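Local coordinates for thioredoxin-like protein (Klebsiella pneumoniae subsp. pneumoniae MGH 78578, PDB 3TY1), which is of unproven function but probably binds carbohydrate, its beta-sandwich fold being that of the galactose mutarotase (aldose 1-epimerase) superfamily, at residues G47-L51 with T62-T66; G103-L107 with T134-K138; E220-L226 with A275-A281; N213-L219 with Y311-I315. All blocks are in the same frame, centred on the assembly; numbering follows the deposited sequence.

Along the chain, contacts 1 and 2 come first and close in turn; contact 4 then spans a long loop inside which contact 3 is nested. Contact 1 belongs to a hairpin of the six-stranded antiparallel sheet, its centre 19 Å from that of contact 2, which joins two loops beside a sulfate. Contacts 3 and 4 have centres only 9 Å apart and touch, because strand 204-214 of the mixed sheet runs through 215-223 into strand 224-229 of the ten-stranded antiparallel sheet. Contacts 1, 3 and 4 thus sample the three sheets of the supersandwich, and contact 2 its loops. Contact 2 comes within about 7 Å of contact 4 (nearest atoms), and H211, on strand 204-214, shares its sulfate with H136.

Contact 1. Residues G47-L51 with T62-T66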
loop_
_atom_site.group_PDB
_atom_site.type_symbol
_atom_site.label_atom_id
_atom_site.label_comp_id
_atom_site.label_asym_id
_atom_site.label_seq_id
_atom_site.Cartn_x
_atom_site.Cartn_y
_atom_site.Cartn_z
ATOM N N GLY A 47 -5.573 -9.085 8.289
ATOM C CA GLY A 47 -5.163 -8.174 9.360
ATOM C C GLY A 47 -6.203 -7.141 9.765
ATOM O O GLY A 47 -6.002 -6.473 10.744
ATOM N N SER A 48 -7.313 -7.017 9.030
ATOM C CA SER A 48 -8.363 -6.075 9.362
ATOM C C SER A 48 -9.064 -6.474 10.634
ATOM O O SER A 48 -9.297 -7.648 10.855
ATOM C CB SER A 48 -9.419 -6.005 8.267
ATOM O OG SER A 48 -8.892 -5.379 7.101
ATOM N N LYS A 49 -9.400 -5.495 11.479
ATOM C CA LYS A 49 -10.166 -5.793 12.687
ATOM C C LYS A 49 -11.622 -5.328 12.583
ATOM O O LYS A 49 -11.920 -4.318 11.925
ATOM C CB LYS A 49 -9.545 -5.087 13.846
ATOM C CG LYS A 49 -8.142 -5.509 14.235
ATOM C CD LYS A 49 -7.572 -4.579 15.318
ATOM C CE LYS A 49 -7.053 -3.233 14.738
ATOM N NZ LYS A 49 -6.618 -2.281 15.791
ATOM N N ILE A 50 -12.506 -6.076 13.231
ATOM C CA ILE A 50 -13.873 -5.643 13.499
ATOM C C ILE A 50 -14.080 -5.655 15.004
ATOM O O ILE A 50 -13.420 -6.434 15.739
ATOM C CB ILE A 50 -14.982 -6.480 12.793
ATOM C CG1 ILE A 50 -14.885 -7.957 13.102
ATOM C CG2 ILE A 50 -14.955 -6.189 11.275
ATOM C CD1 ILE A 50 -16.104 -8.749 12.616
ATOM N N LEU A 51 -14.964 -4.771 15.459
ATOM C CA LEU A 51 -15.292 -4.671 16.871
ATOM C C LEU A 51 -16.808 -4.598 16.926
ATOM O O LEU A 51 -17.416 -3.719 16.291
ATOM C CB LEU A 51 -14.602 -3.458 17.490
ATOM C CG LEU A 51 -14.885 -3.066 18.931
ATOM C CD1 LEU A 51 -14.546 -4.174 19.881
ATOM C CD2 LEU A 51 -14.035 -1.756 19.267
ATOM N N THR A 62 -21.563 -3.375 14.579
ATOM C CA THR A 62 -20.236 -3.785 14.118
ATOM C C THR A 62 -19.537 -2.620 13.548
ATOM O O THR A 62 -20.082 -1.934 12.676
ATOM C CB THR A 62 -20.323 -4.886 13.041
ATOM O OG1 THR A 62 -21.029 -5.999 13.584
ATOM C CG2 THR A 62 -18.919 -5.327 12.582
ATOM N N LEU A 63 -18.324 -2.387 14.024
ATOM C CA LEU A 63 -17.490 -1.318 13.458
ATOM C C LEU A 63 -16.108 -1.863 13.157
ATOM O O LEU A 63 -15.785 -2.942 13.604
ATOM C CB LEU A 63 -17.482 -0.108 14.355
ATOM C CG LEU A 63 -16.999 -0.086 15.768
ATOM C CD1 LEU A 63 -15.451 0.020 15.702
ATOM C CD2 LEU A 63 -17.557 1.096 16.518
ATOM N N SER A 64 -15.311 -1.125 12.393
ATOM C CA SER A 64 -13.966 -1.545 12.047
ATOM C C SER A 64 -12.908 -0.531 12.470
ATOM O O SER A 64 -12.809 0.535 11.864
ATOM C CB SER A 64 -13.849 -1.821 10.549
ATOM O OG SER A 64 -12.504 -2.161 10.294
ATOM N N PRO A 65 -12.084 -0.865 13.488
ATOM C CA PRO A 65 -10.986 0.010 13.876
ATOM C C PRO A 65 -9.913 0.191 12.806
ATOM O O PRO A 65 -9.216 1.201 12.788
ATOM C CB PRO A 65 -10.403 -0.710 15.083
ATOM C CG PRO A 65 -11.605 -1.446 15.655
ATOM C CD PRO A 65 -12.271 -1.946 14.479
ATOM N N THR A 66 -9.737 -0.799 11.941
ATOM C CA THR A 66 -8.798 -0.700 10.843
ATOM C C THR A 66 -9.240 0.344 9.822
ATOM O O THR A 66 -8.396 0.969 9.171
ATOM C CB THR A 66 -8.687 -2.073 10.178
ATOM O OG1 THR A 66 -8.307 -3.001 11.187
ATOM C CG2 THR A 66 -7.639 -2.092 9.049
#
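Strands 49-55 and 60-64 form an antiparallel beta hairpin in the six-stranded sheet, and this contact lies at its open end. L51 and L63 are a hydrogen-bonded pair, with L51 N to L63 O at 2.7 Å and L63 N to L51 O at 2.8 Å. Their side chains share one face of the sheet: L63 (chi1 p, chi2 p) carries CD1 to within 4.0 Å of L51 CB, which is also 4.0 Å from P65 CG. P65 has no NH to offer K49 O, which takes S64 OG instead, and its ring adds apolar surface beside L51. S64, in the t rotamer, donates from OG to K49 O at 2.8 Å. K49 (m, t, m, t) runs beside P65, NZ 4.2 Å from P65 CB, and NZ makes a salt bridge with D15. T62, with chi1 m, sets CG2 4.1 Å from I50 CB. T66 points toward the opposite strand, and in its m rotamer OG1 accepts a hydrogen bond from K49 N at 2.7 Å.

Contact 2. Residues G103-L107 with T134-K138. With SO4 (sulfate ion), chain L.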
loop_
_atom_site.group_PDB
_atom_site.type_symbol
_atom_site.label_atom_id
_atom_site.label_comp_id
_atom_site.label_asym_id
_atom_site.label_seq_id
_atom_site.Cartn_x
_atom_site.Cartn_y
_atom_site.Cartn_z
ATOM N N GLY A 103 -8.410 8.708 -8.573
ATOM C CA GLY A 103 -8.930 9.103 -7.280
ATOM C C GLY A 103 -10.199 8.405 -6.807
ATOM O O GLY A 103 -10.861 8.876 -5.863
ATOM N N LEU A 104 -10.515 7.276 -7.408
ATOM C CA LEU A 104 -11.666 6.486 -7.015
ATOM C C LEU A 104 -11.332 5.112 -6.385
ATOM O O LEU A 104 -12.204 4.277 -6.210
ATOM C CB LEU A 104 -12.581 6.322 -8.216
ATOM C CG LEU A 104 -13.206 7.565 -8.861
ATOM C CD1 LEU A 104 -13.947 7.143 -10.210
ATOM C CD2 LEU A 104 -14.135 8.226 -7.852
ATOM N N GLY A 105 -10.097 4.899 -5.962
ATOM C CA GLY A 105 -9.714 3.639 -5.286
ATOM C C GLY A 105 -10.538 3.340 -4.048
ATOM O O GLY A 105 -10.722 2.175 -3.681
ATOM N N TRP A 106 -11.047 4.393 -3.404
ATOM C CA TRP A 106 -11.961 4.257 -2.266
ATOM C C TRP A 106 -13.156 3.333 -2.571
ATOM O O TRP A 106 -13.669 2.695 -1.656
ATOM C CB TRP A 106 -12.458 5.653 -1.917
ATOM C CG TRP A 106 -13.294 5.866 -0.754
ATOM C CD1 TRP A 106 -12.900 6.363 0.496
ATOM C CD2 TRP A 106 -14.713 5.776 -0.709
ATOM N NE1 TRP A 106 -14.004 6.535 1.294
ATOM C CE2 TRP A 106 -15.126 6.202 0.587
ATOM C CE3 TRP A 106 -15.689 5.427 -1.646
ATOM C CZ2 TRP A 106 -16.462 6.224 0.962
ATOM C CZ3 TRP A 106 -17.017 5.460 -1.259
ATOM C CH2 TRP A 106 -17.380 5.840 0.034
ATOM N N LEU A 107 -13.604 3.293 -3.833
ATOM C CA LEU A 107 -14.662 2.389 -4.260
ATOM C C LEU A 107 -14.354 0.893 -4.029
ATOM O O LEU A 107 -15.267 0.080 -3.945
ATOM C CB LEU A 107 -15.035 2.648 -5.714
ATOM C CG LEU A 107 -15.693 3.998 -6.092
ATOM C CD1 LEU A 107 -15.831 4.033 -7.614
ATOM C CD2 LEU A 107 -17.046 4.198 -5.423
ATOM N N THR A 134 -8.401 12.638 -3.293
ATOM C CA THR A 134 -9.072 11.377 -3.528
ATOM C C THR A 134 -10.467 11.351 -2.904
ATOM O O THR A 134 -10.742 12.071 -1.950
ATOM C CB THR A 134 -8.202 10.226 -3.028
ATOM O OG1 THR A 134 -7.914 10.427 -1.637
ATOM C CG2 THR A 134 -6.879 10.187 -3.842
ATOM N N LEU A 135 -11.326 10.505 -3.466
ATOM C CA LEU A 135 -12.719 10.402 -3.075
ATOM C C LEU A 135 -12.924 10.255 -1.564
ATOM O O LEU A 135 -12.533 9.242 -0.950
ATOM C CB LEU A 135 -13.391 9.197 -3.774
ATOM C CG LEU A 135 -14.866 8.922 -3.434
ATOM C CD1 LEU A 135 -15.778 10.113 -3.770
ATOM C CD2 LEU A 135 -15.351 7.687 -4.214
ATOM N N HIS A 136 -13.572 11.243 -0.983
ATOM C CA HIS A 136 -14.031 11.189 0.422
ATOM C C HIS A 136 -12.964 11.155 1.489
ATOM O O HIS A 136 -13.226 10.720 2.616
ATOM C CB HIS A 136 -15.072 10.045 0.628
ATOM C CG HIS A 136 -16.372 10.323 -0.043
ATOM N ND1 HIS A 136 -16.904 11.592 -0.103
ATOM C CD2 HIS A 136 -17.275 9.503 -0.648
ATOM C CE1 HIS A 136 -18.062 11.554 -0.732
ATOM N NE2 HIS A 136 -18.319 10.301 -1.065
ATOM N N GLY A 137 -11.784 11.660 1.172
ATOM C CA GLY A 137 -10.753 11.831 2.169
ATOM C C GLY A 137 -10.160 10.541 2.703
ATOM O O GLY A 137 -10.253 9.444 2.067
ATOM N N LYS A 138 -9.541 10.669 3.865
ATOM C CA LYS A 138 -8.720 9.574 4.425
ATOM C C LYS A 138 -9.177 8.922 5.704
ATOM O O LYS A 138 -8.685 7.822 6.000
ATOM C CB LYS A 138 -7.251 10.031 4.582
ATOM C CG LYS A 138 -6.528 10.179 3.219
ATOM C CD LYS A 138 -5.016 10.366 3.369
ATOM C CE LYS A 138 -4.258 9.037 3.645
ATOM N NZ LYS A 138 -2.798 9.260 3.986
HETATM S S SO4 L . -20.786 8.371 -3.315
HETATM O O1 SO4 L . -20.981 6.919 -3.263
HETATM O O2 SO4 L . -22.070 9.054 -3.590
HETATM O O3 SO4 L . -20.242 8.869 -2.048
HETATM O O4 SO4 L . -19.824 8.665 -4.379
HETATM O O HOH W 1 -13.425 8.393 4.069
#
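W106 lays one face of its indole against H136 and the backbone of L135, joining a 3-10 turn (105-107) to a type II beta turn (T134-G137). The imidazole edge meets this face in a T-shaped stack, 5.0 Å between the H136 centroid and that of the W106 six-membered ring, planes at 68°; H136 CB makes a CH-pi contact 4.1 Å from the five-membered centroid. Flat and wide, tryptophan can cover both residues, and L135 CD2 lies 3.4 Å from W106 CE3. The same methyl is 3.9 Å from L104 CD2 and 4.1 Å from L107 CD2, so leucines fill the space between the loops. L135 N donates to G103 O at 2.9 Å. Positive phi favours glycine at G103 and G137, but H136 has it too, at the turn's third position, where glycine is commonest. L104 and L107 also pack against a neighbouring subunit. A sulfate, probably from the crystallisation liquor, is bound by H136 and H211 and may mark a pocket. H136 NE2 donates to sulfate O3 at 2.6 Å.

Contact 3. Residues E220-L226 with A275-A281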
loop_
_atom_site.group_PDB
_atom_site.type_symbol
_atom_site.label_atom_id
_atom_site.label_comp_id
_atom_site.label_asym_id
_atom_site.label_seq_id
_atom_site.Cartn_x
_atom_site.Cartn_y
_atom_site.Cartn_z
ATOM N N GLU A 220 -37.061 0.139 -0.208
ATOM C CA GLU A 220 -37.903 -0.637 -1.103
ATOM C C GLU A 220 -38.695 0.365 -1.940
ATOM O O GLU A 220 -38.668 1.570 -1.670
ATOM C CB GLU A 220 -38.875 -1.526 -0.321
ATOM C CG GLU A 220 -39.821 -0.760 0.640
ATOM C CD GLU A 220 -40.714 -1.657 1.465
ATOM O OE1 GLU A 220 -40.516 -2.880 1.455
ATOM O OE2 GLU A 220 -41.630 -1.121 2.133
ATOM N N GLU A 221 -39.338 -0.134 -2.981
ATOM C CA GLU A 221 -40.294 0.649 -3.763
ATOM C C GLU A 221 -41.347 1.233 -2.814
ATOM O O GLU A 221 -41.952 0.500 -2.029
ATOM C CB GLU A 221 -41.003 -0.245 -4.788
ATOM C CG GLU A 221 -41.860 0.524 -5.761
ATOM C CD GLU A 221 -42.381 -0.356 -6.880
ATOM O OE1 GLU A 221 -41.572 -0.969 -7.618
ATOM O OE2 GLU A 221 -43.601 -0.425 -7.036
ATOM N N GLY A 222 -41.553 2.543 -2.888
ATOM C CA GLY A 222 -42.559 3.210 -2.069
ATOM C C GLY A 222 -42.028 3.627 -0.705
ATOM O O GLY A 222 -42.757 4.213 0.087
ATOM N N ALA A 223 -40.761 3.347 -0.422
ATOM C CA ALA A 223 -40.130 3.877 0.797
ATOM C C ALA A 223 -40.057 5.367 0.608
ATOM O O ALA A 223 -40.104 5.863 -0.536
ATOM C CB ALA A 223 -38.691 3.310 0.985
ATOM N N ARG A 224 -39.883 6.073 1.716
ATOM C CA ARG A 224 -39.935 7.521 1.719
ATOM C C ARG A 224 -38.749 8.113 2.459
ATOM O O ARG A 224 -38.240 7.507 3.413
ATOM C CB ARG A 224 -41.262 8.010 2.362
ATOM C CG ARG A 224 -42.484 7.686 1.523
ATOM C CD ARG A 224 -43.768 8.243 2.068
ATOM N NE ARG A 224 -44.036 7.735 3.405
ATOM C CZ ARG A 224 -44.257 8.455 4.510
ATOM N NH1 ARG A 224 -44.274 9.787 4.503
ATOM N NH2 ARG A 224 -44.492 7.818 5.649
ATOM N N PHE A 225 -38.303 9.275 1.989
ATOM C CA PHE A 225 -37.287 10.063 2.659
ATOM C C PHE A 225 -38.012 11.208 3.325
ATOM O O PHE A 225 -38.758 11.940 2.664
ATOM C CB PHE A 225 -36.218 10.604 1.710
ATOM C CG PHE A 225 -35.256 11.528 2.377
ATOM C CD1 PHE A 225 -34.367 11.058 3.321
ATOM C CD2 PHE A 225 -35.265 12.883 2.100
ATOM C CE1 PHE A 225 -33.479 11.940 3.964
ATOM C CE2 PHE A 225 -34.371 13.755 2.737
ATOM C CZ PHE A 225 -33.490 13.277 3.655
ATOM N N LEU A 226 -37.789 11.363 4.630
ATOM C CA LEU A 226 -38.454 12.392 5.425
ATOM C C LEU A 226 -37.414 13.378 5.948
ATOM O O LEU A 226 -36.401 12.991 6.503
ATOM C CB LEU A 226 -39.189 11.756 6.618
ATOM C CG LEU A 226 -40.060 10.516 6.377
ATOM C CD1 LEU A 226 -40.610 9.915 7.669
ATOM C CD2 LEU A 226 -41.151 10.810 5.350
ATOM N N ALA A 275 -33.717 13.573 10.058
ATOM C CA ALA A 275 -33.974 13.021 8.735
ATOM C C ALA A 275 -34.152 11.517 8.860
ATOM O O ALA A 275 -33.555 10.866 9.762
ATOM C CB ALA A 275 -32.816 13.354 7.804
ATOM N N ALA A 276 -34.918 10.943 7.953
ATOM C CA ALA A 276 -35.228 9.508 8.063
ATOM C C ALA A 276 -35.606 8.860 6.722
ATOM O O ALA A 276 -36.059 9.544 5.791
ATOM C CB ALA A 276 -36.375 9.324 9.084
ATOM N N VAL A 277 -35.371 7.555 6.634
ATOM C CA VAL A 277 -35.863 6.728 5.571
ATOM C C VAL A 277 -36.798 5.717 6.225
ATOM O O VAL A 277 -36.490 5.132 7.260
ATOM C CB VAL A 277 -34.770 6.062 4.735
ATOM C CG1 VAL A 277 -33.766 5.278 5.602
ATOM C CG2 VAL A 277 -35.424 5.126 3.700
ATOM N N VAL A 278 -37.980 5.568 5.650
ATOM C CA VAL A 278 -38.986 4.678 6.187
ATOM C C VAL A 278 -39.519 3.820 5.045
ATOM O O VAL A 278 -39.517 4.232 3.882
ATOM C CB VAL A 278 -40.093 5.466 6.896
ATOM C CG1 VAL A 278 -39.502 6.369 7.992
ATOM C CG2 VAL A 278 -40.930 6.298 5.893
ATOM N N ASN A 279 -39.932 2.606 5.374
ATOM C CA ASN A 279 -40.461 1.704 4.370
ATOM C C ASN A 279 -41.864 2.158 3.909
ATOM O O ASN A 279 -42.401 3.127 4.431
ATOM C CB ASN A 279 -40.369 0.269 4.857
ATOM C CG ASN A 279 -41.358 -0.087 5.952
ATOM O OD1 ASN A 279 -42.072 0.764 6.514
ATOM N ND2 ASN A 279 -41.421 -1.385 6.248
ATOM N N LYS A 280 -42.431 1.471 2.936
ATOM C CA LYS A 280 -43.721 1.867 2.347
ATOM C C LYS A 280 -44.886 1.777 3.341
ATOM O O LYS A 280 -45.750 2.675 3.387
ATOM C CB LYS A 280 -44.004 1.017 1.100
ATOM C CG LYS A 280 -45.221 1.455 0.263
ATOM C CD LYS A 280 -45.528 0.408 -0.790
ATOM C CE LYS A 280 -46.904 0.650 -1.422
ATOM N NZ LYS A 280 -46.932 1.944 -2.156
ATOM N N ALA A 281 -44.924 0.709 4.141
ATOM C CA ALA A 281 -45.975 0.532 5.135
ATOM C C ALA A 281 -45.840 1.534 6.307
ATOM O O ALA A 281 -46.796 1.758 7.035
ATOM C CB ALA A 281 -45.969 -0.918 5.674
HETATM O O HOH W 2 -43.544 -1.828 3.660
HETATM O O HOH W 3 -39.954 -3.285 4.764
HETATM O O HOH W 4 -44.339 4.941 4.583
#
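Four backbone hydrogen bonds join strands 224-226 and 275-278. R224 N to V278 O (2.9 Å) and V278 N to R224 O (3.0 Å) make one hydrogen-bonded pair; L226 N to A276 O (2.8 Å) and A276 N to L226 O (2.9 Å) make the next. F225 and V277 form the non-hydrogen-bonded pair between them. A type II turn from E220 to A223 is closed by A223 N to E220 O at 3.0 Å. G222 fits because a CB would clash with K280 CG and jam against E221 O. The acidic end of E220 satisfies the opposite loop: OE2 accepts from K280 N at 2.8 Å and from water 2 at 2.5 Å, and that water accepts from A281 N. Water 4 accepts a hydrogen bond from R224 NE (3.0 Å) and donates to N279 O (2.7 Å), while the R224 guanidinium also forms a salt bridge with E362. L226 CD1 packs 3.7 Å from V278 CG1, on the face covered by helix 355-369. With Q247 and Y249 bonded to the other side of 222-225, this is regular antiparallel pairing within a supersandwich sheet.

Contact 4. Residues N213-L219 with Y311-I315; sequences NFGTPIL and YVTGI
Strand 311-315 runs antiparallel to strand 204-214 in the mixed sheet of the supersandwich, with extended backbone (T313 -127/143). Y311 (chi1 t, chi2 64°) offers a ring face to L219 CD2, a CH-pi contact 3.8 Å from the centroid; Y311 O accepts from a water (2.6 Å) that accepts from T216 N (2.9 Å). V312 (p) has CA 4.4 Å from G215 CA and CG2 3.9 Å from N213 CB. T313 (t) is the hydrogen-bonded partner of F214 (CA-CA 5.4 Å): F214 N to T313 O 2.8 Å, T313 N to F214 O 2.9 Å. G314 faces N213 (non-hydrogen-bonded, CA-CA 4.4 Å), and glycine fits because a CB would lie 3.5 Å from N213 OD1. I315 (m, t) brings CD1 4.0 Å from F214 CE2 (chi1 m, chi2 -85°). After G215 (-120/-152), 213-219 passes a cis peptide before P217; L219 N donates a hydrogen bond to G215 O (3.0 Å), and L219 (t, p) covers Y311. The chemistry implies pairing through F214 and T313, then a water bridge and apolar packing.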
loop_
_atom_site.group_PDB
_atom_site.type_symbol
_atom_site.label_atom_id
_atom_site.label_comp_id
_atom_site.label_asym_id
_atom_site.label_seq_id
_atom_site.Cartn_x
_atom_site.Cartn_y
_atom_site.Cartn_z
ATOM N N ASN A 213 -25.765 4.954 5.240
ATOM C CA ASN A 213 -26.261 4.171 4.108
ATOM C C ASN A 213 -27.237 3.089 4.511
ATOM O O ASN A 213 -26.930 2.273 5.378
ATOM C CB ASN A 213 -25.031 3.584 3.373
ATOM C CG ASN A 213 -23.934 4.635 3.184
ATOM O OD1 ASN A 213 -24.205 5.693 2.660
ATOM N ND2 ASN A 213 -22.723 4.358 3.646
ATOM N N PHE A 214 -28.405 3.069 3.864
ATOM C CA PHE A 214 -29.518 2.197 4.281
ATOM C C PHE A 214 -30.046 1.481 3.049
ATOM O O PHE A 214 -30.326 2.116 2.039
ATOM C CB PHE A 214 -30.658 3.024 4.925
ATOM C CG PHE A 214 -30.196 3.906 6.049
ATOM C CD1 PHE A 214 -30.081 3.419 7.346
ATOM C CD2 PHE A 214 -29.806 5.216 5.796
ATOM C CE1 PHE A 214 -29.625 4.248 8.392
ATOM C CE2 PHE A 214 -29.333 6.021 6.807
ATOM C CZ PHE A 214 -29.260 5.541 8.137
ATOM N N GLY A 215 -30.127 0.156 3.126
ATOM C CA GLY A 215 -30.665 -0.656 2.029
ATOM C C GLY A 215 -31.867 -1.407 2.561
ATOM O O GLY A 215 -32.565 -0.935 3.513
ATOM N N THR A 216 -32.130 -2.570 1.973
ATOM C CA THR A 216 -33.232 -3.412 2.445
ATOM C C THR A 216 -32.961 -3.844 3.906
ATOM O O THR A 216 -31.806 -3.961 4.294
ATOM C CB THR A 216 -33.443 -4.663 1.543
ATOM O OG1 THR A 216 -32.260 -5.460 1.559
ATOM C CG2 THR A 216 -33.746 -4.257 0.113
ATOM N N PRO A 217 -34.007 -4.105 4.709
ATOM C CA PRO A 217 -35.450 -4.094 4.451
ATOM C C PRO A 217 -36.141 -2.755 4.583
ATOM O O PRO A 217 -37.366 -2.701 4.446
ATOM C CB PRO A 217 -35.997 -5.013 5.539
ATOM C CG PRO A 217 -35.037 -4.816 6.696
ATOM C CD PRO A 217 -33.703 -4.491 6.112
ATOM N N ILE A 218 -35.408 -1.689 4.898
ATOM C CA ILE A 218 -36.016 -0.348 5.002
ATOM C C ILE A 218 -36.292 0.206 3.621
ATOM O O ILE A 218 -37.405 0.625 3.325
ATOM C CB ILE A 218 -35.152 0.625 5.793
ATOM C CG1 ILE A 218 -34.922 0.090 7.222
ATOM C CG2 ILE A 218 -35.835 1.971 5.851
ATOM C CD1 ILE A 218 -33.948 0.918 8.066
ATOM N N LEU A 219 -35.272 0.188 2.767
ATOM C CA LEU A 219 -35.381 0.694 1.403
ATOM C C LEU A 219 -36.110 -0.346 0.575
ATOM O O LEU A 219 -35.853 -1.537 0.700
ATOM C CB LEU A 219 -34.006 1.002 0.790
ATOM C CG LEU A 219 -33.998 1.713 -0.545
ATOM C CD1 LEU A 219 -34.593 3.108 -0.433
ATOM C CD2 LEU A 219 -32.534 1.787 -1.057
ATOM N N TYR A 311 -28.387 -1.241 -4.156
ATOM C CA TYR A 311 -29.740 -0.709 -3.895
ATOM C C TYR A 311 -29.651 -0.121 -2.491
ATOM O O TYR A 311 -29.718 -0.835 -1.489
ATOM C CB TYR A 311 -30.799 -1.797 -4.014
ATOM C CG TYR A 311 -32.221 -1.259 -3.872
ATOM C CD1 TYR A 311 -32.734 -0.369 -4.811
ATOM C CD2 TYR A 311 -33.005 -1.592 -2.776
ATOM C CE1 TYR A 311 -34.042 0.139 -4.700
ATOM C CE2 TYR A 311 -34.340 -1.094 -2.641
ATOM C CZ TYR A 311 -34.839 -0.208 -3.600
ATOM O OH TYR A 311 -36.100 0.322 -3.493
ATOM N N VAL A 312 -29.421 1.185 -2.433
ATOM C CA VAL A 312 -29.089 1.830 -1.196
ATOM C C VAL A 312 -29.357 3.333 -1.280
ATOM O O VAL A 312 -29.358 3.922 -2.368
ATOM C CB VAL A 312 -27.558 1.554 -0.867
ATOM C CG1 VAL A 312 -26.674 1.987 -2.019
ATOM C CG2 VAL A 312 -27.123 2.167 0.461
ATOM N N THR A 313 -29.618 3.934 -0.125
ATOM C CA THR A 313 -29.725 5.371 -0.041
ATOM C C THR A 313 -28.802 5.892 1.035
ATOM O O THR A 313 -28.606 5.273 2.097
ATOM C CB THR A 313 -31.207 5.852 0.223
ATOM O OG1 THR A 313 -31.274 7.295 0.158
ATOM C CG2 THR A 313 -31.697 5.387 1.573
ATOM N N GLY A 314 -28.218 7.044 0.757
ATOM C CA GLY A 314 -27.370 7.744 1.727
ATOM C C GLY A 314 -28.104 8.923 2.261
ATOM O O GLY A 314 -28.675 9.711 1.460
ATOM N N ILE A 315 -28.125 9.068 3.587
ATOM C CA ILE A 315 -28.621 10.306 4.260
ATOM C C ILE A 315 -27.348 10.870 4.836
ATOM O O ILE A 315 -26.781 10.281 5.751
ATOM C CB ILE A 315 -29.616 10.013 5.367
ATOM C CG1 ILE A 315 -30.845 9.293 4.798
ATOM C CG2 ILE A 315 -30.039 11.323 6.042
ATOM C CD1 ILE A 315 -31.903 8.925 5.877
HETATM O O HOH W 5 -30.452 -3.084 -0.346
#